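Local coordinates for protein aminoglycoside phosphotransferase (Streptomyces rimosus, PDB 6FUC) that probably phosphorylates aminoglycoside antibiotics such as streptomycin at the 3'' hydroxyl with ATP as phosphate donor, consistent with a role in antibiotic resistance, at residues A[173-176]-A[177-180]; A[255-258]-A[259-262]; A[134-137]-A[138-141]. All coordinates share one frame; numbering follows the deposited sequence. Where two conformers were deposited one is given.

Interaction 1: residues A[173-176]-A[177-180]; sequences GQRL and AQEA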
loop_
_atom_site.group_PDB
_atom_site.type_symbol
_atom_site.label_atom_id
_atom_site.label_comp_id
_atom_site.label_asym_id
_atom_site.label_seq_id
_atom_site.Cartn_x
_atom_site.Cartn_y
_atom_site.Cartn_z
ATOM N N GLY A 173 10.382 8.704 -19.251
ATOM C CA GLY A 173 9.574 8.810 -20.454
ATOM C C GLY A 173 9.052 7.504 -20.975
ATOM O O GLY A 173 7.880 7.337 -21.327
ATOM N N GLN A 174 9.952 6.496 -21.044
ATOM C CA GLN A 174 9.528 5.179 -21.501
ATOM C C GLN A 174 8.449 4.625 -20.588
ATOM O O GLN A 174 7.469 4.032 -21.056
ATOM C CB GLN A 174 10.776 4.250 -21.521
ATOM C CG GLN A 174 10.606 2.946 -22.181
ATOM C CD GLN A 174 11.965 2.264 -22.270
ATOM O OE1 GLN A 174 12.757 2.492 -23.210
ATOM N NE2 GLN A 174 12.255 1.440 -21.291
ATOM N N ARG A 175 8.656 4.747 -19.280
ATOM C CA ARG A 175 7.698 4.182 -18.317
ATOM C C ARG A 175 6.387 4.988 -18.359
ATOM O O ARG A 175 5.305 4.398 -18.198
ATOM C CB ARG A 175 8.318 4.131 -16.956
ATOM C CG ARG A 175 9.535 3.235 -16.874
ATOM C CD ARG A 175 9.232 1.750 -16.913
ATOM N NE ARG A 175 10.577 1.051 -17.065
ATOM C CZ ARG A 175 11.074 0.661 -18.184
ATOM N NH1 ARG A 175 10.345 0.734 -19.279
ATOM N NH2 ARG A 175 12.319 0.205 -18.177
ATOM N N LEU A 176 6.444 6.295 -18.593
ATOM C CA LEU A 176 5.236 7.062 -18.771
ATOM C C LEU A 176 4.424 6.574 -19.972
ATOM O O LEU A 176 3.200 6.535 -19.936
ATOM C CB LEU A 176 5.507 8.555 -18.938
ATOM C CG LEU A 176 5.833 9.294 -17.647
ATOM C CD1 LEU A 176 6.543 10.639 -17.969
ATOM C CD2 LEU A 176 4.625 9.573 -16.793
ATOM N N ALA A 177 5.099 6.218 -21.069
ATOM C CA ALA A 177 4.385 5.717 -22.217
ATOM C C ALA A 177 3.697 4.401 -21.898
ATOM O O ALA A 177 2.542 4.168 -22.331
ATOM C CB ALA A 177 5.328 5.595 -23.385
ATOM N N GLN A 178 4.392 3.536 -21.155
ATOM C CA GLN A 178 3.753 2.233 -20.760
ATOM C C GLN A 178 2.559 2.472 -19.850
ATOM O O GLN A 178 1.544 1.797 -19.957
ATOM C CB GLN A 178 4.794 1.326 -20.139
ATOM C CG GLN A 178 5.829 0.870 -21.154
ATOM C CD GLN A 178 6.969 0.136 -20.503
ATOM O OE1 GLN A 178 7.524 0.605 -19.522
ATOM N NE2 GLN A 178 7.362 -0.942 -21.085
ATOM N N GLU A 179 2.707 3.399 -18.902
ATOM C CA GLU A 179 1.624 3.744 -17.984
ATOM C C GLU A 179 0.436 4.277 -18.790
ATOM O O GLU A 179 -0.686 3.858 -18.520
ATOM C CB GLU A 179 2.112 4.848 -17.024
ATOM C CG GLU A 179 1.006 5.412 -16.132
ATOM C CD GLU A 179 1.540 6.615 -15.348
ATOM O OE1 GLU A 179 1.664 7.709 -15.918
ATOM O OE2 GLU A 179 1.825 6.459 -14.189
ATOM N N ALA A 180 0.656 5.152 -19.748
ATOM C CA ALA A 180 -0.469 5.693 -20.520
ATOM C C ALA A 180 -1.205 4.577 -21.265
ATOM O O ALA A 180 -2.436 4.604 -21.340
ATOM C CB ALA A 180 0.020 6.737 -21.512
#

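Interaction 2: residues A[255-258]-A[259-262]; sequences LDRD and RERF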
loop_
_atom_site.group_PDB
_atom_site.type_symbol
_atom_site.label_atom_id
_atom_site.label_comp_id
_atom_site.label_asym_id
_atom_site.label_seq_id
_atom_site.Cartn_x
_atom_site.Cartn_y
_atom_site.Cartn_z
ATOM N N LEU A 255 4.063 -10.865 -18.400
ATOM C CA LEU A 255 5.148 -10.371 -17.501
ATOM C C LEU A 255 6.087 -9.472 -18.294
ATOM O O LEU A 255 6.451 -9.778 -19.410
ATOM C CB LEU A 255 5.959 -11.510 -16.884
ATOM C CG LEU A 255 5.128 -12.351 -15.933
ATOM C CD1 LEU A 255 5.795 -13.708 -15.782
ATOM C CD2 LEU A 255 4.941 -11.629 -14.605
ATOM N N ASP A 256 6.534 -8.391 -17.682
ATOM C CA ASP A 256 7.495 -7.424 -18.201
ATOM C C ASP A 256 8.507 -7.131 -17.091
ATOM O O ASP A 256 8.269 -6.301 -16.205
ATOM C CB ASP A 256 6.776 -6.159 -18.706
ATOM C CG ASP A 256 7.709 -5.146 -19.307
ATOM O OD1 ASP A 256 8.923 -5.134 -19.053
ATOM O OD2 ASP A 256 7.170 -4.256 -19.977
ATOM N N ARG A 257 9.605 -7.860 -17.044
ATOM C CA ARG A 257 10.475 -7.772 -15.887
ATOM C C ARG A 257 11.151 -6.416 -15.733
ATOM O O ARG A 257 11.337 -6.033 -14.609
ATOM C CB ARG A 257 11.470 -8.941 -15.901
ATOM C CG ARG A 257 10.782 -10.310 -15.765
ATOM C CD ARG A 257 9.739 -10.504 -14.716
ATOM N NE ARG A 257 9.479 -11.873 -14.400
ATOM C CZ ARG A 257 8.910 -12.311 -13.274
ATOM N NH1 ARG A 257 8.452 -11.462 -12.304
ATOM N NH2 ARG A 257 8.760 -13.632 -13.127
ATOM N N ASP A 258 11.546 -5.724 -16.795
ATOM C CA ASP A 258 12.164 -4.431 -16.633
ATOM C C ASP A 258 11.188 -3.432 -16.057
ATOM O O ASP A 258 11.536 -2.608 -15.253
ATOM C CB ASP A 258 12.725 -3.901 -17.982
ATOM C CG ASP A 258 13.852 -4.709 -18.514
ATOM O OD1 ASP A 258 14.459 -5.545 -17.808
ATOM O OD2 ASP A 258 14.135 -4.500 -19.715
ATOM N N ARG A 259 9.953 -3.461 -16.543
ATOM C CA ARG A 259 8.951 -2.558 -16.050
ATOM C C ARG A 259 8.675 -2.868 -14.525
ATOM O O ARG A 259 8.560 -1.993 -13.713
ATOM C CB ARG A 259 7.713 -2.702 -16.909
ATOM C CG ARG A 259 6.721 -1.751 -16.243
ATOM C CD ARG A 259 5.706 -1.215 -17.217
ATOM N NE ARG A 259 5.334 -2.283 -18.137
ATOM C CZ ARG A 259 4.143 -2.436 -18.681
ATOM N NH1 ARG A 259 3.982 -3.425 -19.545
ATOM N NH2 ARG A 259 3.111 -1.650 -18.370
ATOM N N GLU A 260 8.523 -4.161 -14.188
ATOM C CA GLU A 260 8.322 -4.577 -12.816
ATOM C C GLU A 260 9.451 -4.056 -11.903
ATOM O O GLU A 260 9.226 -3.522 -10.828
ATOM C CB GLU A 260 8.201 -6.070 -12.753
ATOM C CG GLU A 260 7.967 -6.635 -11.355
ATOM C CD GLU A 260 8.096 -8.133 -11.252
ATOM O OE1 GLU A 260 8.073 -8.849 -12.277
ATOM O OE2 GLU A 260 8.241 -8.667 -10.140
ATOM N N ARG A 261 10.684 -4.300 -12.367
ATOM C CA ARG A 261 11.846 -3.919 -11.569
ATOM C C ARG A 261 11.935 -2.407 -11.362
ATOM O O ARG A 261 12.396 -1.944 -10.332
ATOM C CB ARG A 261 13.115 -4.517 -12.218
ATOM C CG ARG A 261 13.491 -5.916 -11.777
ATOM C CD ARG A 261 14.834 -6.340 -12.399
ATOM N NE ARG A 261 15.870 -5.349 -12.084
ATOM C CZ ARG A 261 16.404 -4.484 -12.945
ATOM N NH1 ARG A 261 16.021 -4.480 -14.219
ATOM N NH2 ARG A 261 17.334 -3.626 -12.525
ATOM N N PHE A 262 11.549 -1.634 -12.400
ATOM C CA PHE A 262 11.555 -0.191 -12.274
ATOM C C PHE A 262 10.677 0.194 -11.064
ATOM O O PHE A 262 11.082 1.023 -10.251
ATOM C CB PHE A 262 11.028 0.430 -13.565
ATOM C CG PHE A 262 10.882 1.914 -13.553
ATOM C CD1 PHE A 262 11.915 2.761 -13.865
ATOM C CD2 PHE A 262 9.691 2.484 -13.150
ATOM C CE1 PHE A 262 11.755 4.148 -13.817
ATOM C CE2 PHE A 262 9.533 3.860 -13.090
ATOM C CZ PHE A 262 10.561 4.676 -13.453
HETATM O O HOH W 1 6.991 -8.864 -14.828
#

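Interaction 3: residues A[134-137]-A[138-141]; sequences MFSM and ARDV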
loop_
_atom_site.group_PDB
_atom_site.type_symbol
_atom_site.label_atom_id
_atom_site.label_comp_id
_atom_site.label_asym_id
_atom_site.label_seq_id
_atom_site.Cartn_x
_atom_site.Cartn_y
_atom_site.Cartn_z
ATOM N N MET A 134 4.862 10.308 -8.511
ATOM C CA MET A 134 5.684 9.459 -7.662
ATOM C C MET A 134 7.153 9.756 -7.843
ATOM O O MET A 134 7.919 9.703 -6.876
ATOM C CB MET A 134 5.322 8.021 -7.905
ATOM C CG MET A 134 3.862 7.671 -7.530
ATOM S SD MET A 134 3.091 8.393 -6.112
ATOM C CE MET A 134 4.108 7.411 -5.008
ATOM N N PHE A 135 7.575 10.028 -9.090
ATOM C CA PHE A 135 8.955 10.342 -9.323
ATOM C C PHE A 135 9.301 11.654 -8.635
ATOM O O PHE A 135 10.367 11.803 -8.021
ATOM C CB PHE A 135 9.312 10.333 -10.802
ATOM C CG PHE A 135 10.751 10.009 -11.021
ATOM C CD1 PHE A 135 11.187 8.709 -11.085
ATOM C CD2 PHE A 135 11.735 10.978 -11.074
ATOM C CE1 PHE A 135 12.459 8.337 -11.327
ATOM C CE2 PHE A 135 13.080 10.630 -11.276
ATOM C CZ PHE A 135 13.400 9.300 -11.281
ATOM N N SER A 136 8.383 12.628 -8.697
ATOM C CA SER A 136 8.587 13.866 -7.958
ATOM C C SER A 136 8.665 13.657 -6.439
ATOM O O SER A 136 9.531 14.274 -5.784
ATOM C CB SER A 136 7.501 14.858 -8.354
ATOM O OG SER A 136 7.588 15.102 -9.764
ATOM N N MET A 137 7.863 12.750 -5.884
ATOM C CA MET A 137 7.994 12.427 -4.507
ATOM C C MET A 137 9.361 11.839 -4.172
ATOM O O MET A 137 9.995 12.209 -3.173
ATOM C CB MET A 137 6.925 11.409 -4.177
ATOM C CG MET A 137 5.529 11.915 -3.995
ATOM S SD MET A 137 4.355 10.673 -3.464
ATOM C CE MET A 137 4.690 10.738 -1.724
ATOM N N ALA A 138 9.865 10.925 -4.976
ATOM C CA ALA A 138 11.202 10.357 -4.756
ATOM C C ALA A 138 12.275 11.435 -4.820
ATOM O O ALA A 138 13.191 11.393 -4.028
ATOM C CB ALA A 138 11.463 9.294 -5.791
ATOM N N ARG A 139 12.188 12.338 -5.793
ATOM C CA ARG A 139 13.190 13.422 -5.821
ATOM C C ARG A 139 13.234 14.185 -4.495
ATOM O O ARG A 139 14.293 14.535 -3.979
ATOM C CB ARG A 139 12.933 14.409 -6.979
ATOM C CG ARG A 139 13.142 13.828 -8.352
ATOM C CD ARG A 139 13.200 14.907 -9.465
ATOM N NE ARG A 139 11.853 15.349 -9.895
ATOM C CZ ARG A 139 11.321 15.033 -11.104
ATOM N NH1 ARG A 139 12.030 14.336 -12.009
ATOM N NH2 ARG A 139 10.115 15.433 -11.446
ATOM N N ASP A 140 12.071 14.422 -3.924
ATOM C CA ASP A 140 11.977 15.140 -2.657
ATOM C C ASP A 140 12.540 14.356 -1.454
ATOM O O ASP A 140 13.262 14.876 -0.615
ATOM C CB ASP A 140 10.480 15.517 -2.407
ATOM C CG ASP A 140 10.235 16.129 -1.037
ATOM O OD1 ASP A 140 10.866 17.137 -0.722
ATOM O OD2 ASP A 140 9.386 15.597 -0.260
ATOM N N VAL A 141 12.179 13.069 -1.364
ATOM C CA VAL A 141 12.710 12.239 -0.293
ATOM C C VAL A 141 14.253 12.181 -0.379
ATOM O O VAL A 141 14.944 12.280 0.628
ATOM C CB VAL A 141 12.115 10.829 -0.330
ATOM C CG1 VAL A 141 12.674 9.913 0.732
ATOM C CG2 VAL A 141 10.589 10.856 -0.217
HETATM O O HOH W 2 7.975 13.315 -0.950
#

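Interaction 1: residues A[173-176]-A[177-180]
At the edge of the R175 guanidinium, near its plane, sits the amide oxygen of Q178, three residues further along the same helix. The two flat groups are not coplanar: guanidinium and amide are turned 38° against each other while their side chains run side by side in the same direction. R175 NH1 donates to Q178 OE1 at 2.8 Å, a short bond that is noticeably bent, with an N-H...O angle of 143°. The donor stands above the plane of the amide carbonyl and so misses its lone pairs, and the oxygen in turn lies somewhat out of the guanidinium plane. One bend makes the meeting possible. R175 has CG beside its backbone N (chi1 -63°), and its chain turns at chi2, which brings CD to 3.3 Å from Q178 OE1 and points the guanidinium outward, toward helix 257-266; Q178, by contrast, is extended beyond CG.

A second pair in the i, i+3 relation lies further round the helix. L176 and E179 also run alongside each other, and the methyl carbon CD2 of the leucine approaches E179 OE1 to 3.6 Å, a contact of apolar branch with carboxylate. The other oxygen, OE2, accepts from the backbone N of L131, so the glutamate ties this helix to the start of helix 131-143. Beneath the side chains the regular alpha-helical ladder continues, as from E179 N to R175 O at 2.9 Å.

Helix 172-181 thus packs against two others. R175 packs on F262 and D258 and Q178 on R259, all of helix 257-266, whereas R175 and L176 both touch L131 of helix 131-143; just beyond, the chain enters strand 184-186.

Interaction 2: residues A[255-258]-A[259-262]
D256 and R259 meet where the loop carrying L255 and D256 turns into helix 257-266. D256 is the N-cap: its OD1 accepts from R259 N at 3.2 Å, and its carbonyl O starts the helical ladder by receiving E260 N at 3.0 Å. With CG anti to the backbone N (chi1 -178°), the carboxylate is set over the first turn, and R259 N reaches OD1 from above the carboxylate plane. The other oxygen, OD2, forms a salt bridge with R259 NE at 3.3 Å and takes a weak bond from NH1; the two side chains cross at about a right angle, their flat groups 73° apart.

R257 and E260 instead lie alongside. R257 NH1 meets E260 OE1 at 2.6 Å, in the guanidinium plane and on the syn lone pair, and a water donates to the same oxygen.

Both arginines have further acid partners, R257 in E244 and R259 in D217, while R259 NH2 also binds Q182. The negative cap would be expected to balance the helix dipole, and the largely buried R259 probably keeps its charge with two carboxylates to share it.

Interaction 3: residues A[134-137]-A[138-141]
F135 and R139, one turn apart on an alpha-helix, cross at about a right angle, with ring and guanidinium planes 69° apart. This is an i, i+4 pair on helix 131-143, in a protein of the phosphotransferase family related to the protein kinases. The guanidinium does not lie over the aromatic face: NH1 comes to the ring edge, near its plane, 3.5 Å from F135 CD2, so the contact lacks the geometry of a cation-pi stack. The phenylalanine, CG anti to its own N (chi1 -153°), sends its ring between helices, against L165 and L168 of helix 161-168 and L266 of helix 257-266. R139 runs back along the helix toward the preceding turn, and its bend at chi3 turns the guanidinium across toward S136.

That bend carries NH2 to S136 OG, at 3.1 Å, but the N-H...O angle of only 121° makes this a weak bond. The serine hydroxyl is hydrogen-bonded to the carbonyl O of G132 as well, one turn earlier. One face of the guanidinium is turned to the backbone N of S136.

On another side of the helix D140 pairs with R144 in a salt bridge. V141, with its backbone N hydrogen-bonded to M137 O, touches that same carbonyl oxygen through its methyl carbon CG2, at 3.3 Å.

Each of the three contacts lies within a single helix, and the three helices touch one another. Along the chain interaction 3 comes first, on helix 131-143, then interaction 1 on helix 172-181, and last interaction 2 at the start of helix 257-266. Interactions 1 and 2 have centres about 12 Å apart and touch: R175 NE packs on F262 CB at 3.6 Å and Q178 OE1 on R259 CD at 3.5 Å. Interaction 3 lies about 17 Å from interaction 1 and about 20 Å from interaction 2, centre to centre, without touching either. Its helix nevertheless meets both others, through L131 and L266, so segments distant in sequence build one helical region of the kinase-like fold.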